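Local coordinates for protein peptidyl tryptophan dihydroxylase (Pseudomonas putida, PDB 7CTQ) that is a flavoprotein monooxygenase that uses FAD to dihydroxylate a peptidyl tryptophan, a step essential for building the tryptophylquinone cofactor of quinohemoprotein amine dehydrogenase, at residues A[380-383]-A[384-388]. Residues are numbered along the deposited sequence; the frame is centred on the assembly and turned at random.
Sequences ADQP and LGVWH
The carbonyl oxygen of Q382 accepts a hydrogen bond from the backbone N-H of G385, with N of G385 3.1 Å from O of Q382, and this bond closes a type I beta turn with P383 and L384 at its two central positions. It is somewhat bent, 149° at the hydrogen. P383 fits the first corner because its ring already holds phi near -59°. G385 leaves the turn with a positive phi, where a CB would press on the carbonyl oxygen of L384. One residue past the turn, V386 meets the side chain of Q382: CG2 of V386 packs 3.5 Å from CG of Q382 and 3.8 Å from its CB, so the aliphatic part of the glutamine carries most of the contact. V386 turns CG1 anti to the backbone N (chi1 -175°), which leaves CG2 to face Q382. The turn lies near the surface, in the loop joining strands 370-378 and 388-389, and NH1 of R363 hydrogen-bonds to the carbonyl oxygen of P383. P383 and L384 lean on helix 299-327 through Q312, while backbone bonding of V386 to V377 ties the outgoing chain to strand 370-378. Beyond its CG, the Q382 chain bends at chi2, and its amide carbon CD stays 3.9 Å from CG2 of V386.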
ATOM      1  N   ALA A 380      -1.309  -0.282 -24.322  1.00 33.84           N
ATOM      2  CA  ALA A 380      -0.385  -1.164 -23.620  1.00 38.33           C
ATOM      3  C   ALA A 380       0.029  -0.576 -22.272  1.00 32.84           C
ATOM      4  O   ALA A 380       0.064  -1.286 -21.261  1.00 38.96           O
ATOM      5  CB  ALA A 380       0.845  -1.427 -24.500  1.00 40.60           C
ATOM      6  N   ASP A 381       0.333   0.727 -22.235  1.00 33.99           N
ATOM      7  CA  ASP A 381       0.813   1.356 -21.012  1.00 39.87           C
ATOM      8  C   ASP A 381      -0.315   1.706 -20.054  1.00 43.70           C
ATOM      9  O   ASP A 381      -0.061   1.850 -18.853  1.00 34.04           O
ATOM     10  CB  ASP A 381       1.618   2.617 -21.338  1.00 47.24           C
ATOM     11  CG  ASP A 381       2.173   3.300 -20.097  1.00 65.31           C
ATOM     12  OD1 ASP A 381       2.824   2.608 -19.278  1.00 59.52           O
ATOM     13  OD2 ASP A 381       1.946   4.525 -19.937  1.00 66.27           O
ATOM     14  N   GLN A 382      -1.545   1.839 -20.551  1.00 35.48           N
ATOM     15  CA  GLN A 382      -2.712   2.150 -19.722  1.00 33.57           C
ATOM     16  C   GLN A 382      -3.791   1.098 -19.956  1.00 30.36           C
ATOM     17  O   GLN A 382      -4.739   1.325 -20.720  1.00 35.43           O
ATOM     18  CB  GLN A 382      -3.229   3.556 -20.030  1.00 39.09           C
ATOM     19  CG  GLN A 382      -2.132   4.575 -20.327  1.00 41.62           C
ATOM     20  CD  GLN A 382      -1.752   5.381 -19.100  1.00 49.48           C
ATOM     21  OE1 GLN A 382      -2.426   5.319 -18.075  1.00 54.69           O
ATOM     22  NE2 GLN A 382      -0.654   6.130 -19.193  1.00 61.27           N
ATOM     23  N   PRO A 383      -3.672  -0.074 -19.327  1.00 31.16           N
ATOM     24  CA  PRO A 383      -4.714  -1.105 -19.484  1.00 34.40           C
ATOM     25  C   PRO A 383      -6.099  -0.637 -19.035  1.00 28.74           C
ATOM     26  O   PRO A 383      -7.100  -1.233 -19.442  1.00 33.56           O
ATOM     27  CB  PRO A 383      -4.222  -2.258 -18.591  1.00 35.42           C
ATOM     28  CG  PRO A 383      -2.875  -1.868 -18.096  1.00 39.78           C
ATOM     29  CD  PRO A 383      -2.717  -0.400 -18.254  1.00 38.14           C
ATOM     30  N   LEU A 384      -6.182   0.392 -18.197  1.00 30.73           N
ATOM     31  CA  LEU A 384      -7.459   0.859 -17.670  1.00 37.43           C
ATOM     32  C   LEU A 384      -8.011   2.025 -18.477  1.00 33.94           C
ATOM     33  O   LEU A 384      -9.130   2.478 -18.219  1.00 33.10           O
ATOM     34  CB  LEU A 384      -7.305   1.238 -16.186  1.00 32.20           C
ATOM     35  CG  LEU A 384      -6.878   0.076 -15.263  1.00 30.65           C
ATOM     36  CD1 LEU A 384      -7.107   0.378 -13.780  1.00 35.89           C
ATOM     37  CD2 LEU A 384      -7.553  -1.240 -15.622  1.00 31.68           C
ATOM     38  N   GLY A 385      -7.257   2.511 -19.448  1.00 33.76           N
ATOM     39  CA  GLY A 385      -7.748   3.486 -20.398  1.00 35.39           C
ATOM     40  C   GLY A 385      -7.396   4.907 -20.015  1.00 30.56           C
ATOM     41  O   GLY A 385      -7.237   5.248 -18.839  1.00 32.62           O
ATOM     42  N   VAL A 386      -7.257   5.746 -21.031  1.00 28.39           N
ATOM     43  CA  VAL A 386      -7.063   7.180 -20.882  1.00 31.52           C
ATOM     44  C   VAL A 386      -8.324   7.859 -21.401  1.00 33.32           C
ATOM     45  O   VAL A 386      -8.713   7.654 -22.559  1.00 32.20           O
ATOM     46  CB  VAL A 386      -5.831   7.670 -21.654  1.00 33.05           C
ATOM     47  CG1 VAL A 386      -5.592   9.160 -21.365  1.00 30.18           C
ATOM     48  CG2 VAL A 386      -4.620   6.817 -21.303  1.00 31.24           C
ATOM     49  N   TRP A 387      -8.962   8.674 -20.557  1.00 28.11           N
ATOM     50  CA  TRP A 387     -10.193   9.346 -20.985  1.00 32.57           C
ATOM     51  C   TRP A 387      -9.922  10.654 -21.732  1.00 32.27           C
ATOM     52  O   TRP A 387     -10.401  10.853 -22.855  1.00 32.57           O
ATOM     53  CB  TRP A 387     -11.091   9.595 -19.769  1.00 42.35           C
ATOM     54  CG  TRP A 387     -12.439  10.210 -20.063  1.00 39.00           C
ATOM     55  CD1 TRP A 387     -13.079  10.304 -21.277  1.00 41.14           C
ATOM     56  CD2 TRP A 387     -13.309  10.815 -19.102  1.00 35.98           C
ATOM     57  NE1 TRP A 387     -14.301  10.931 -21.115  1.00 39.60           N
ATOM     58  CE2 TRP A 387     -14.457  11.259 -19.792  1.00 39.54           C
ATOM     59  CE3 TRP A 387     -13.220  11.030 -17.722  1.00 40.41           C
ATOM     60  CZ2 TRP A 387     -15.513  11.902 -19.145  1.00 37.99           C
ATOM     61  CZ3 TRP A 387     -14.265  11.671 -17.082  1.00 41.87           C
ATOM     62  CH2 TRP A 387     -15.396  12.098 -17.796  1.00 38.04           C
ATOM     63  N   HIS A 388      -9.176  11.562 -21.116  1.00 37.14           N
ATOM     64  CA  HIS A 388      -8.958  12.876 -21.694  1.00 44.72           C
ATOM     65  C   HIS A 388      -7.590  13.387 -21.275  1.00 36.99           C
ATOM     66  O   HIS A 388      -7.002  12.919 -20.299  1.00 40.75           O
ATOM     67  CB  HIS A 388     -10.048  13.875 -21.261  1.00 45.08           C
ATOM     68  CG  HIS A 388     -10.069  14.136 -19.786  1.00 47.53           C
ATOM     69  ND1 HIS A 388      -9.439  15.218 -19.211  1.00 49.36           N
ATOM     70  CD2 HIS A 388     -10.615  13.434 -18.765  1.00 51.52           C
ATOM     71  CE1 HIS A 388      -9.604  15.177 -17.901  1.00 52.22           C
ATOM     72  NE2 HIS A 388     -10.315  14.104 -17.602  1.00 52.86           N
TER